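Side-chain contacts in geranyltranstransferase (PDB 3NPK), which probably catalyses the condensation of geranyl diphosphate with isopentenyl diphosphate to give farnesyl diphosphate and pyrophosphate in isoprenoid biosynthesis: residues S163-E166 against L167-L170; S22-P25 against F26-E29. All coordinates share one frame; numbering follows the deposited sequence.

Overall arrangement
Both interactions are local and sit at the amino-terminal end of a helix: interaction 1 opens helix 164-189, interaction 2 leads into helix 27-37. They lie on opposite sides of the chain's centre, their own centres about 42 Å apart, and each is partly buried. Interaction 1 is mainly polar, a serine-glutamate capping box followed by regular backbone bonds, with Leu167 and Leu170 turned into the protein. Interaction 2 rests on aromatic rings gathered round His24, whose ring nitrogen accepts from the amide of Phe26, the N-cap residue. Although they do not touch within one chain, the dimer brings them together: Phe23 of one subunit meets Phe169 edge-to-face and packs on Glu166 of the other.

Interaction 1 (S163-E166 against L167-L170); sequences SLNE and LEFL
Leu167 N, Glu168 N, Phe169 N and Leu170 N bond in turn to the carbonyls of Ser163, Leu164, Asn165 and Glu166, an unbroken i to i+4 ladder that forms the first turns of helix 164-189. The Glu168 chain runs back along this ladder. With its CG anti to the carbonyl carbon (chi1 -74°), it brings CG to 3.4 Å from Leu164 O and lays its carboxylate beside the Leu164 methyls, OE2 lying 3.6 Å from CD2. At the head of the helix Ser163 and Glu166 form a capping box. Glu166 N donates to Ser163 OG at 3.1 Å, and Ser163 N returns a nearly straight bond of 3.0 Å to Glu166 OE1, which it meets on the anti side, somewhat out of the carboxylate plane. The two bonds occupy amides that precede the regular ladder, and a carboxylate at this end probably also interacts favourably with the helix dipole. Farther along, the CB of Phe169 sits 3.4 Å from Glu166 O, while its ring leads away to stack on His173 and to meet Phe23 of the second subunit edge-to-face. Leu164 and Leu167 rest on helix 240-244, and Leu170 packs against Ile153 of helix 147-156.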
loop_
_atom_site.group_PDB
_atom_site.type_symbol
_atom_site.label_atom_id
_atom_site.label_comp_id
_atom_site.label_asym_id
_atom_site.label_seq_id
_atom_site.Cartn_x
_atom_site.Cartn_y
_atom_site.Cartn_z
ATOM N N SER A 163 -12.860 23.773 -13.631
ATOM C CA SER A 163 -12.996 23.898 -15.069
ATOM C C SER A 163 -13.216 22.507 -15.645
ATOM O O SER A 163 -13.026 21.499 -14.956
ATOM C CB SER A 163 -11.715 24.478 -15.663
ATOM O OG SER A 163 -10.680 23.511 -15.572
ATOM N N LEU A 164 -13.582 22.452 -16.918
ATOM C CA LEU A 164 -13.759 21.179 -17.611
ATOM C C LEU A 164 -12.462 20.379 -17.596
ATOM O O LEU A 164 -12.459 19.187 -17.282
ATOM C CB LEU A 164 -14.173 21.438 -19.062
ATOM C CG LEU A 164 -15.103 20.455 -19.786
ATOM C CD1 LEU A 164 -14.819 20.403 -21.299
ATOM C CD2 LEU A 164 -15.125 19.090 -19.189
ATOM N N ASN A 165 -11.351 21.025 -17.936
ATOM C CA ASN A 165 -10.069 20.311 -17.938
ATOM C C ASN A 165 -9.704 19.761 -16.554
ATOM O O ASN A 165 -9.176 18.645 -16.420
ATOM C CB ASN A 165 -8.947 21.189 -18.490
ATOM C CG ASN A 165 -9.025 21.348 -19.999
ATOM O OD1 ASN A 165 -9.770 20.629 -20.681
ATOM N ND2 ASN A 165 -8.243 22.282 -20.534
ATOM N N GLU A 166 -10.009 20.535 -15.518
ATOM C CA GLU A 166 -9.746 20.103 -14.149
ATOM C C GLU A 166 -10.626 18.924 -13.746
ATOM O O GLU A 166 -10.160 17.971 -13.106
ATOM C CB GLU A 166 -9.945 21.267 -13.179
ATOM C CG GLU A 166 -8.787 22.237 -13.248
ATOM C CD GLU A 166 -9.045 23.541 -12.523
ATOM O OE1 GLU A 166 -10.222 23.877 -12.256
ATOM O OE2 GLU A 166 -8.050 24.232 -12.225
ATOM N N LEU A 167 -11.893 18.980 -14.146
ATOM C CA LEU A 167 -12.815 17.890 -13.852
ATOM C C LEU A 167 -12.377 16.617 -14.581
ATOM O O LEU A 167 -12.400 15.536 -14.004
ATOM C CB LEU A 167 -14.243 18.299 -14.225
ATOM C CG LEU A 167 -15.357 17.313 -13.876
ATOM C CD1 LEU A 167 -15.389 17.004 -12.381
ATOM C CD2 LEU A 167 -16.695 17.872 -14.339
ATOM N N GLU A 168 -11.946 16.758 -15.836
ATOM C CA GLU A 168 -11.406 15.623 -16.582
ATOM C C GLU A 168 -10.186 15.033 -15.885
ATOM O O GLU A 168 -10.058 13.813 -15.770
ATOM C CB GLU A 168 -11.064 16.048 -18.014
ATOM C CG GLU A 168 -12.291 16.236 -18.872
ATOM C CD GLU A 168 -12.026 17.006 -20.161
ATOM O OE1 GLU A 168 -10.957 17.646 -20.297
ATOM O OE2 GLU A 168 -12.914 16.995 -21.034
ATOM N N PHE A 169 -9.296 15.896 -15.409
ATOM C CA PHE A 169 -8.086 15.450 -14.704
ATOM C C PHE A 169 -8.476 14.654 -13.458
ATOM O O PHE A 169 -7.950 13.561 -13.193
ATOM C CB PHE A 169 -7.227 16.675 -14.326
ATOM C CG PHE A 169 -5.890 16.332 -13.692
ATOM C CD1 PHE A 169 -5.817 15.952 -12.350
ATOM C CD2 PHE A 169 -4.702 16.407 -14.431
ATOM C CE1 PHE A 169 -4.600 15.647 -11.760
ATOM C CE2 PHE A 169 -3.481 16.111 -13.835
ATOM C CZ PHE A 169 -3.433 15.729 -12.497
ATOM N N LEU A 170 -9.401 15.223 -12.692
ATOM C CA LEU A 170 -9.883 14.588 -11.463
ATOM C C LEU A 170 -10.322 13.154 -11.743
ATOM O O LEU A 170 -9.841 12.214 -11.119
ATOM C CB LEU A 170 -11.035 15.428 -10.883
ATOM C CG LEU A 170 -11.684 15.033 -9.557
ATOM C CD1 LEU A 170 -12.563 16.201 -9.115
ATOM C CD2 LEU A 170 -12.510 13.740 -9.644
#

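Interaction 2 (S22-P25 against F26-E29); sequences SFHP and FFNE
Residues 22-25 form an irregular loop that bends at Pro25 into the first turn of helix 27-37, with Phe26 at the N-cap position. His24 folds over this junction. Its ND1 accepts from Phe26 N at 3.1 Å along a nearly straight bond (168°), the donor lying in the imidazole plane, and Phe27 N is also close to ND1, at 3.0 Å. The bond helps fix the rotation of the ring and requires ND1 to be unprotonated, so a neutral ring would probably carry its proton on NE2. Two phenylalanines complete an aromatic cluster. The His24 edge points at the face of Phe26 in a T-shaped pair, planes at 86°, with CE1 above the centre of the phenyl ring and 3.4 Å from Phe26 CE1. Phe26 reaches this place with CG between its backbone N and carbonyl carbon (chi1 63°), and there Pro25 CG lies alongside it, 3.9 Å from CD2. Phe27 CB covers one face of the imidazole in a CH-pi contact 3.8 Å from its centroid, and the Phe27 ring turns an edge toward the face of His24. Before the bend, Ser22 OG accepts from His24 N at 3.0 Å in an ST turn; beyond it, a water accepts from Asn28 N and donates to His24 O, tying the loop to the helix. Phe156 of the second subunit meets the rings of both His24 and Phe26. Within the chain Phe26 stacks on Tyr101 and touches Thr105, while Phe27 packs on Leu108 and Val109, seating the start of helix 27-37 against helix 103-122.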
loop_
_atom_site.group_PDB
_atom_site.type_symbol
_atom_site.label_atom_id
_atom_site.label_comp_id
_atom_site.label_asym_id
_atom_site.label_seq_id
_atom_site.Cartn_x
_atom_site.Cartn_y
_atom_site.Cartn_z
ATOM N N SER A 22 -4.300 -14.310 15.380
ATOM C CA SER A 22 -4.004 -13.475 16.538
ATOM C C SER A 22 -5.163 -13.538 17.520
ATOM O O SER A 22 -6.201 -14.138 17.226
ATOM C CB SER A 22 -3.782 -12.011 16.127
ATOM O OG SER A 22 -5.013 -11.310 16.015
ATOM N N PHE A 23 -4.987 -12.905 18.677
ATOM C CA PHE A 23 -6.047 -12.840 19.677
ATOM C C PHE A 23 -6.946 -11.620 19.499
ATOM O O PHE A 23 -7.809 -11.347 20.339
ATOM C CB PHE A 23 -5.468 -12.886 21.096
ATOM C CG PHE A 23 -4.359 -11.898 21.330
ATOM C CD1 PHE A 23 -4.630 -10.646 21.868
ATOM C CD2 PHE A 23 -3.046 -12.216 20.993
ATOM C CE1 PHE A 23 -3.612 -9.726 22.067
ATOM C CE2 PHE A 23 -2.017 -11.306 21.195
ATOM C CZ PHE A 23 -2.299 -10.052 21.729
ATOM N N HIS A 24 -6.765 -10.879 18.410
ATOM C CA HIS A 24 -7.716 -9.807 18.107
ATOM C C HIS A 24 -9.073 -10.442 17.773
ATOM O O HIS A 24 -9.146 -11.315 16.921
ATOM C CB HIS A 24 -7.228 -8.973 16.919
ATOM C CG HIS A 24 -7.972 -7.685 16.743
ATOM N ND1 HIS A 24 -9.316 -7.634 16.443
ATOM C CD2 HIS A 24 -7.552 -6.399 16.803
ATOM C CE1 HIS A 24 -9.697 -6.372 16.346
ATOM N NE2 HIS A 24 -8.644 -5.603 16.557
ATOM N N PRO A 25 -10.158 -10.014 18.447
ATOM C CA PRO A 25 -11.424 -10.744 18.274
ATOM C C PRO A 25 -12.099 -10.589 16.911
ATOM O O PRO A 25 -12.965 -11.414 16.595
ATOM C CB PRO A 25 -12.320 -10.158 19.386
ATOM C CG PRO A 25 -11.774 -8.776 19.569
ATOM C CD PRO A 25 -10.271 -8.958 19.461
ATOM N N PHE A 26 -11.733 -9.581 16.112
ATOM C CA PHE A 26 -12.481 -9.371 14.871
ATOM C C PHE A 26 -11.700 -8.865 13.675
ATOM O O PHE A 26 -12.294 -8.655 12.619
ATOM C CB PHE A 26 -13.708 -8.459 15.095
ATOM C CG PHE A 26 -13.373 -7.058 15.550
ATOM C CD1 PHE A 26 -12.811 -6.128 14.678
ATOM C CD2 PHE A 26 -13.644 -6.663 16.851
ATOM C CE1 PHE A 26 -12.517 -4.838 15.108
ATOM C CE2 PHE A 26 -13.363 -5.376 17.275
ATOM C CZ PHE A 26 -12.787 -4.470 16.413
ATOM N N PHE A 27 -10.385 -8.687 13.804
ATOM C CA PHE A 27 -9.669 -8.100 12.680
ATOM C C PHE A 27 -9.828 -8.936 11.408
ATOM O O PHE A 27 -10.024 -8.381 10.329
ATOM C CB PHE A 27 -8.194 -7.828 12.991
ATOM C CG PHE A 27 -7.598 -6.772 12.102
ATOM C CD1 PHE A 27 -7.889 -5.427 12.318
ATOM C CD2 PHE A 27 -6.777 -7.114 11.035
ATOM C CE1 PHE A 27 -7.368 -4.433 11.489
ATOM C CE2 PHE A 27 -6.254 -6.120 10.194
ATOM C CZ PHE A 27 -6.545 -4.784 10.425
ATOM N N ASN A 28 -9.748 -10.262 11.514
ATOM C CA ASN A 28 -9.941 -11.087 10.321
ATOM C C ASN A 28 -11.316 -10.935 9.694
ATOM O O ASN A 28 -11.445 -10.856 8.475
ATOM C CB ASN A 28 -9.651 -12.564 10.599
ATOM C CG ASN A 28 -8.182 -12.835 10.832
ATOM O OD1 ASN A 28 -7.318 -12.112 10.338
ATOM N ND2 ASN A 28 -7.889 -13.879 11.604
ATOM N N GLU A 29 -12.346 -10.927 10.529
ATOM C CA GLU A 29 -13.697 -10.728 10.033
ATOM C C GLU A 29 -13.832 -9.360 9.360
ATOM O O GLU A 29 -14.468 -9.234 8.305
ATOM C CB GLU A 29 -14.704 -10.881 11.182
ATOM C CG GLU A 29 -14.927 -12.332 11.586
ATOM C CD GLU A 29 -13.902 -12.870 12.582
ATOM O OE1 GLU A 29 -12.967 -12.142 12.963
ATOM O OE2 GLU A 29 -14.043 -14.052 12.996
HETATM O O HOH W 1 -9.017 -11.678 14.126
#